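Local coordinates for protein O-methyltransferase, putative (Bacillus cereus, PDB 3DUW) that probably transfers a methyl group from S-adenosylmethionine to a hydroxyl oxygen of its substrate, and is captured here with the by-product S-adenosyl-L-homocysteine bound, at residues Val87-Ser92 with Gln124-Glu129; Leu118-Leu123 with Phe150-Lys155. All blocks are in the same frame, centred on the assembly; numbering follows the deposited sequence.

Contact 1: residues Val87-Ser92 with Gln124-Glu129. With SAH (S-adenosyl-L-homocysteine), chain C.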
loop_
_atom_site.group_PDB
_atom_site.type_symbol
_atom_site.label_atom_id
_atom_site.label_comp_id
_atom_site.label_asym_id
_atom_site.label_seq_id
_atom_site.Cartn_x
_atom_site.Cartn_y
_atom_site.Cartn_z
ATOM N N VAL A 87 13.744 -13.585 8.185
ATOM C CA VAL A 87 14.417 -14.736 7.609
ATOM C C VAL A 87 14.287 -14.488 6.113
ATOM O O VAL A 87 13.174 -14.392 5.596
ATOM C CB VAL A 87 13.721 -16.063 7.968
ATOM C CG1 VAL A 87 14.401 -17.211 7.243
ATOM C CG2 VAL A 87 13.765 -16.286 9.473
ATOM N N THR A 88 15.416 -14.355 5.425
ATOM C CA THR A 88 15.391 -14.095 3.995
ATOM C C THR A 88 16.134 -15.185 3.223
ATOM O O THR A 88 17.183 -15.671 3.658
ATOM C CB THR A 88 15.965 -12.683 3.694
ATOM O OG1 THR A 88 15.828 -12.400 2.299
ATOM C CG2 THR A 88 17.425 -12.579 4.115
ATOM N N LEU A 89 15.572 -15.564 2.079
ATOM C CA LEU A 89 16.114 -16.636 1.249
ATOM C C LEU A 89 16.777 -16.146 -0.038
ATOM O O LEU A 89 16.185 -15.379 -0.803
ATOM C CB LEU A 89 14.984 -17.614 0.911
ATOM C CG LEU A 89 14.098 -17.979 2.110
ATOM C CD1 LEU A 89 13.040 -18.978 1.677
ATOM C CD2 LEU A 89 14.941 -18.550 3.238
ATOM N N GLU A 90 17.999 -16.616 -0.280
ATOM C CA GLU A 90 18.763 -16.218 -1.458
ATOM C C GLU A 90 19.502 -17.403 -2.083
ATOM O O GLU A 90 20.252 -18.108 -1.406
ATOM C CB GLU A 90 19.754 -15.119 -1.067
ATOM C CG GLU A 90 20.682 -14.668 -2.178
ATOM C CD GLU A 90 19.932 -14.267 -3.432
ATOM O OE1 GLU A 90 18.966 -13.479 -3.320
ATOM O OE2 GLU A 90 20.313 -14.733 -4.528
ATOM N N ALA A 91 19.297 -17.608 -3.380
ATOM C CA ALA A 91 19.924 -18.719 -4.091
ATOM C C ALA A 91 21.404 -18.524 -4.409
ATOM O O ALA A 91 22.176 -19.481 -4.390
ATOM C CB ALA A 91 19.160 -19.000 -5.374
ATOM N N SER A 92 21.801 -17.293 -4.712
ATOM C CA SER A 92 23.192 -17.005 -5.046
ATOM C C SER A 92 24.074 -16.856 -3.813
ATOM O O SER A 92 23.802 -16.027 -2.942
ATOM C CB SER A 92 23.269 -15.727 -5.885
ATOM O OG SER A 92 24.605 -15.269 -5.994
ATOM N N GLN A 124 11.260 -25.810 2.916
ATOM C CA GLN A 124 10.987 -27.126 3.485
ATOM C C GLN A 124 11.760 -27.267 4.792
ATOM O O GLN A 124 11.250 -27.817 5.770
ATOM C CB GLN A 124 11.405 -28.224 2.507
ATOM C CG GLN A 124 11.104 -29.640 2.983
ATOM C CD GLN A 124 9.647 -29.833 3.354
ATOM O OE1 GLN A 124 9.254 -29.634 4.507
ATOM N NE2 GLN A 124 8.834 -30.205 2.376
ATOM N N GLN A 125 12.990 -26.758 4.805
ATOM C CA GLN A 125 13.827 -26.813 5.997
ATOM C C GLN A 125 13.208 -25.981 7.112
ATOM O O GLN A 125 13.188 -26.392 8.272
ATOM C CB GLN A 125 15.233 -26.289 5.687
ATOM C CG GLN A 125 16.034 -27.168 4.746
ATOM C CD GLN A 125 17.389 -26.578 4.411
ATOM O OE1 GLN A 125 18.170 -26.244 5.302
ATOM N NE2 GLN A 125 17.676 -26.451 3.120
ATOM N N ILE A 126 12.706 -24.803 6.753
ATOM C CA ILE A 126 12.082 -23.911 7.722
ATOM C C ILE A 126 10.889 -24.594 8.387
ATOM O O ILE A 126 10.683 -24.458 9.593
ATOM C CB ILE A 126 11.647 -22.590 7.042
ATOM C CG1 ILE A 126 12.896 -21.781 6.677
ATOM C CG2 ILE A 126 10.733 -21.792 7.958
ATOM C CD1 ILE A 126 12.624 -20.558 5.828
ATOM N N GLU A 127 10.110 -25.333 7.607
ATOM C CA GLU A 127 8.966 -26.045 8.163
ATOM C C GLU A 127 9.473 -27.156 9.079
ATOM O O GLU A 127 8.973 -27.332 10.193
ATOM C CB GLU A 127 8.103 -26.647 7.054
ATOM C CG GLU A 127 7.032 -27.588 7.587
ATOM C CD GLU A 127 6.048 -28.027 6.528
ATOM O OE1 GLU A 127 6.483 -28.546 5.480
ATOM O OE2 GLU A 127 4.831 -27.857 6.751
ATOM N N ASN A 128 10.468 -27.899 8.600
ATOM C CA ASN A 128 11.064 -28.985 9.377
ATOM C C ASN A 128 11.544 -28.444 10.712
ATOM O O ASN A 128 11.348 -29.066 11.758
ATOM C CB ASN A 128 12.246 -29.598 8.625
ATOM C CG ASN A 128 11.815 -30.438 7.441
ATOM O OD1 ASN A 128 12.650 -30.917 6.674
ATOM N ND2 ASN A 128 10.508 -30.627 7.287
ATOM N N GLU A 129 12.189 -27.284 10.668
ATOM C CA GLU A 129 12.678 -26.644 11.876
ATOM C C GLU A 129 11.451 -26.061 12.573
ATOM O O GLU A 129 10.382 -25.967 11.967
ATOM C CB GLU A 129 13.714 -25.574 11.503
ATOM C CG GLU A 129 15.039 -26.197 11.036
ATOM C CD GLU A 129 15.934 -25.250 10.256
ATOM O OE1 GLU A 129 16.102 -24.091 10.688
ATOM O OE2 GLU A 129 16.482 -25.678 9.215
HETATM N N SAH C . 13.884 -7.998 -2.808
HETATM C CA SAH C . 15.332 -7.618 -3.006
HETATM C CB SAH C . 15.789 -7.988 -4.377
HETATM C CG SAH C . 15.742 -9.447 -4.767
HETATM S SD SAH C . 16.058 -9.590 -6.579
HETATM C C SAH C . 15.439 -6.063 -2.861
HETATM O O SAH C . 14.404 -5.411 -2.698
HETATM O OXT SAH C . 16.617 -5.559 -2.917
HETATM C "C5'" SAH C . 15.608 -11.262 -6.815
HETATM C "C4'" SAH C . 16.599 -12.255 -6.036
HETATM O "O4'" SAH C . 16.030 -13.523 -6.356
HETATM C "C3'" SAH C . 18.023 -12.351 -6.564
HETATM O "O3'" SAH C . 18.989 -12.028 -5.561
HETATM C "C2'" SAH C . 18.100 -13.843 -7.079
HETATM O "O2'" SAH C . 19.407 -14.392 -6.998
HETATM C "C1'" SAH C . 17.075 -14.530 -6.200
HETATM N N9 SAH C . 16.607 -15.717 -6.616
HETATM C C8 SAH C . 16.291 -16.219 -7.867
HETATM N N7 SAH C . 15.854 -17.438 -7.878
HETATM C C5 SAH C . 15.860 -17.824 -6.514
HETATM C C6 SAH C . 15.483 -19.062 -5.877
HETATM N N6 SAH C . 15.027 -20.134 -6.539
HETATM N N1 SAH C . 15.622 -19.077 -4.513
HETATM C C2 SAH C . 16.082 -18.010 -3.795
HETATM N N3 SAH C . 16.454 -16.811 -4.368
HETATM C C4 SAH C . 16.318 -16.790 -5.726
#
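A single methyl group, CD1 of Ile126, makes the whole junction between residues 87-92, at the end of a strand, and residues 124-129, at the end of a helix, which bury just 86 Å² against each other. It meets two side chains of the strand at equal range: CG1 of Val87 lies 4.0 Å from Ile126 CD1, and CD2 of Leu89 lies 4.0 Å from that same methyl. Leu89 reaches for the isoleucine tip to tip, whereas Val87 and Ile126 lie alongside each other, pointing opposite ways. With CG1 turned away from its own carbonyl carbon (chi1 -70°) and the chain extended beyond it, Ile126 sends CD1 out to both partners. Tyr131 and Phe134 touch both Val87 and Ile126 and extend this apolar layer.

Strand 85-90 is the second strand of a Rossmann-like methyltransferase fold, and here the helix packs on one side of the parallel part of its mixed sheet. At the strand's end stands the acidic residue characteristic of such folds, Glu90, which grips the ribose of S-adenosyl-L-homocysteine: O3' donates to Glu90 OE1 at 2.7 Å, and O2' donates to Glu90 OE2 at 2.7 Å. One carboxylate thus receives both sugar hydroxyls. The backbone N of Ser92 bonds Glu90 OE2 at 3.0 Å, from the anti side and 21° out of the carboxylate plane, while Leu68 N bonds OE1; together they limit rotation of the group. Ala91 lines the adenine, its CB 3.6 Å from C2 of the ligand.

Contact 2: residues Leu118-Leu123 with Phe150-Lys155. With SAH (S-adenosyl-L-homocysteine), chain C.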
loop_
_atom_site.group_PDB
_atom_site.type_symbol
_atom_site.label_atom_id
_atom_site.label_comp_id
_atom_site.label_asym_id
_atom_site.label_seq_id
_atom_site.Cartn_x
_atom_site.Cartn_y
_atom_site.Cartn_z
ATOM N N LEU A 118 18.271 -22.646 -2.815
ATOM C CA LEU A 118 17.044 -22.463 -3.578
ATOM C C LEU A 118 15.920 -22.316 -2.562
ATOM O O LEU A 118 15.809 -23.108 -1.622
ATOM C CB LEU A 118 16.798 -23.668 -4.488
ATOM C CG LEU A 118 17.856 -23.895 -5.574
ATOM C CD1 LEU A 118 17.546 -25.167 -6.346
ATOM C CD2 LEU A 118 17.890 -22.697 -6.512
ATOM N N ALA A 119 15.095 -21.288 -2.741
ATOM C CA ALA A 119 14.000 -21.021 -1.819
ATOM C C ALA A 119 13.131 -22.234 -1.500
ATOM O O ALA A 119 12.800 -22.468 -0.343
ATOM C CB ALA A 119 13.134 -19.880 -2.349
ATOM N N LEU A 120 12.771 -23.016 -2.512
ATOM C CA LEU A 120 11.935 -24.183 -2.265
ATOM C C LEU A 120 12.590 -25.166 -1.297
ATOM O O LEU A 120 11.903 -25.790 -0.489
ATOM C CB LEU A 120 11.576 -24.875 -3.583
ATOM C CG LEU A 120 10.643 -24.075 -4.501
ATOM C CD1 LEU A 120 10.346 -24.884 -5.749
ATOM C CD2 LEU A 120 9.348 -23.737 -3.770
ATOM N N ASP A 121 13.914 -25.303 -1.365
ATOM C CA ASP A 121 14.613 -26.206 -0.452
ATOM C C ASP A 121 14.634 -25.627 0.956
ATOM O O ASP A 121 14.395 -26.334 1.933
ATOM C CB ASP A 121 16.055 -26.457 -0.905
ATOM C CG ASP A 121 16.134 -27.296 -2.159
ATOM O OD1 ASP A 121 15.389 -28.297 -2.249
ATOM O OD2 ASP A 121 16.945 -26.968 -3.048
ATOM N N SER A 122 14.924 -24.333 1.056
ATOM C CA SER A 122 14.981 -23.671 2.350
ATOM C C SER A 122 13.620 -23.615 3.038
ATOM O O SER A 122 13.537 -23.714 4.260
ATOM C CB SER A 122 15.541 -22.254 2.194
ATOM O OG SER A 122 16.892 -22.288 1.766
ATOM N N LEU A 123 12.556 -23.450 2.259
ATOM C CA LEU A 123 11.215 -23.381 2.828
ATOM C C LEU A 123 10.842 -24.697 3.510
ATOM O O LEU A 123 10.203 -24.702 4.563
ATOM C CB LEU A 123 10.203 -23.013 1.736
ATOM C CG LEU A 123 10.326 -21.553 1.274
ATOM C CD1 LEU A 123 9.629 -21.349 -0.055
ATOM C CD2 LEU A 123 9.741 -20.637 2.336
ATOM N N PHE A 150 3.720 -18.979 -3.084
ATOM C CA PHE A 150 2.447 -18.584 -2.489
ATOM C C PHE A 150 1.915 -19.730 -1.629
ATOM O O PHE A 150 1.447 -19.512 -0.515
ATOM C CB PHE A 150 1.423 -18.231 -3.575
ATOM C CG PHE A 150 0.037 -17.994 -3.044
ATOM C CD1 PHE A 150 -0.196 -17.034 -2.061
ATOM C CD2 PHE A 150 -1.033 -18.746 -3.512
ATOM C CE1 PHE A 150 -1.480 -16.833 -1.548
ATOM C CE2 PHE A 150 -2.319 -18.552 -3.008
ATOM C CZ PHE A 150 -2.543 -17.593 -2.022
ATOM N N GLU A 151 1.999 -20.953 -2.145
ATOM C CA GLU A 151 1.525 -22.102 -1.388
ATOM C C GLU A 151 2.333 -22.265 -0.104
ATOM O O GLU A 151 1.779 -22.580 0.950
ATOM C CB GLU A 151 1.596 -23.370 -2.239
ATOM C CG GLU A 151 0.571 -23.400 -3.363
ATOM C CD GLU A 151 -0.859 -23.345 -2.850
ATOM O OE1 GLU A 151 -1.197 -24.145 -1.957
ATOM O OE2 GLU A 151 -1.645 -22.502 -3.339
ATOM N N TRP A 152 3.644 -22.045 -0.187
ATOM C CA TRP A 152 4.491 -22.147 0.996
ATOM C C TRP A 152 4.165 -21.020 1.969
ATOM O O TRP A 152 4.160 -21.216 3.186
ATOM C CB TRP A 152 5.973 -22.083 0.617
ATOM C CG TRP A 152 6.570 -23.426 0.366
ATOM C CD1 TRP A 152 7.027 -23.912 -0.820
ATOM C CD2 TRP A 152 6.766 -24.467 1.331
ATOM N NE1 TRP A 152 7.499 -25.195 -0.658
ATOM C CE2 TRP A 152 7.350 -25.559 0.652
ATOM C CE3 TRP A 152 6.504 -24.582 2.701
ATOM C CZ2 TRP A 152 7.677 -26.756 1.301
ATOM C CZ3 TRP A 152 6.831 -25.774 3.346
ATOM C CH2 TRP A 152 7.411 -26.843 2.643
ATOM N N ALA A 153 3.895 -19.834 1.434
ATOM C CA ALA A 153 3.563 -18.689 2.273
ATOM C C ALA A 153 2.318 -19.004 3.093
ATOM O O ALA A 153 2.275 -18.759 4.297
ATOM C CB ALA A 153 3.324 -17.455 1.411
ATOM N N LEU A 154 1.305 -19.553 2.433
ATOM C CA LEU A 154 0.059 -19.906 3.097
ATOM C C LEU A 154 0.327 -20.952 4.174
ATOM O O LEU A 154 -0.193 -20.871 5.288
ATOM C CB LEU A 154 -0.931 -20.476 2.082
ATOM C CG LEU A 154 -2.334 -19.871 2.010
ATOM C CD1 LEU A 154 -3.235 -20.818 1.231
ATOM C CD2 LEU A 154 -2.886 -19.639 3.404
ATOM N N LYS A 155 1.151 -21.932 3.823
ATOM C CA LYS A 155 1.505 -23.022 4.721
ATOM C C LYS A 155 2.230 -22.537 5.977
ATOM O O LYS A 155 2.013 -23.061 7.070
ATOM C CB LYS A 155 2.379 -24.027 3.965
ATOM C CG LYS A 155 2.578 -25.368 4.658
ATOM C CD LYS A 155 3.332 -26.329 3.743
ATOM C CE LYS A 155 3.372 -27.737 4.311
ATOM N NZ LYS A 155 4.047 -28.693 3.388
HETATM N N SAH C . 13.884 -7.998 -2.808
HETATM C CA SAH C . 15.332 -7.618 -3.006
HETATM C CB SAH C . 15.789 -7.988 -4.377
HETATM C CG SAH C . 15.742 -9.447 -4.767
HETATM S SD SAH C . 16.058 -9.590 -6.579
HETATM C C SAH C . 15.439 -6.063 -2.861
HETATM O O SAH C . 14.404 -5.411 -2.698
HETATM O OXT SAH C . 16.617 -5.559 -2.917
HETATM C "C5'" SAH C . 15.608 -11.262 -6.815
HETATM C "C4'" SAH C . 16.599 -12.255 -6.036
HETATM O "O4'" SAH C . 16.030 -13.523 -6.356
HETATM C "C3'" SAH C . 18.023 -12.351 -6.564
HETATM O "O3'" SAH C . 18.989 -12.028 -5.561
HETATM C "C2'" SAH C . 18.100 -13.843 -7.079
HETATM O "O2'" SAH C . 19.407 -14.392 -6.998
HETATM C "C1'" SAH C . 17.075 -14.530 -6.200
HETATM N N9 SAH C . 16.607 -15.717 -6.616
HETATM C C8 SAH C . 16.291 -16.219 -7.867
HETATM N N7 SAH C . 15.854 -17.438 -7.878
HETATM C C5 SAH C . 15.860 -17.824 -6.514
HETATM C C6 SAH C . 15.483 -19.062 -5.877
HETATM N N6 SAH C . 15.027 -20.134 -6.539
HETATM N N1 SAH C . 15.622 -19.077 -4.513
HETATM C C2 SAH C . 16.082 -18.010 -3.795
HETATM N N3 SAH C . 16.454 -16.811 -4.368
HETATM C C4 SAH C . 16.318 -16.790 -5.726
#
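Segment 118-123, an N-cap residue and the first turns of a helix, and the helical segment 150-155 come nearest at Leu123 and Trp152, whose CA atoms lie 7.1 Å apart. No hydrogen bond joins them, so the 178 Å² of buried surface rests on apolar packing around one indole. Leu123 lies over the face of that ring: its CB sits 3.8 Å from the centroid of the five-membered ring of Trp152, only 13° off the ring normal, a CH-pi contact. Farther out, Leu123 CD1 approaches Trp152 CG at 3.7 Å, the leucine and the indole overlapping side by side with their ends running in contrary senses. The backbone carbonyl of Leu123 also lies over the ring, with O 3.7 Å from Trp152 CZ3.

Both helices belong to the alpha/beta succession of the Rossmann-like methyltransferase fold, each following a strand of the central sheet, and they pack as neighbours. Leu120, one turn before Leu123, meets the pyrrole end of the indole obliquely, with CD2 3.8 Å from Trp152 CD1. The start of helix 119-128 also serves the ligand. Ala119 N donates to adenine N1 at 2.9 Å, with an N-H...N angle of 159°, and its CB packs 3.4 Å from that same N1. Tyr149, another ligand-binding residue, touches Ala119, Leu120 and Leu123.

Contacts 1 and 2 lie with their centres 8 Å apart, on the same side of the chain's centre, and share helix 119-128. Their segments alternate along the sequence: strand 85-90, the first half of the shared helix, its second half, then helix 146-155. The helix meets the strand along both halves, and helix 146-155 through contact 2. Leu89 CD1 touches Leu123 CD2 at 3.8 Å, making the apolar packing continuous, while Glu127 packs on Trp152 and forms a long, weak ion pair with Lys155. Both also touch S-adenosyl-L-homocysteine, contact 1 at its ribose and adenine, contact 2 at its adenine, so scaffold and cofactor site are built from the same elements.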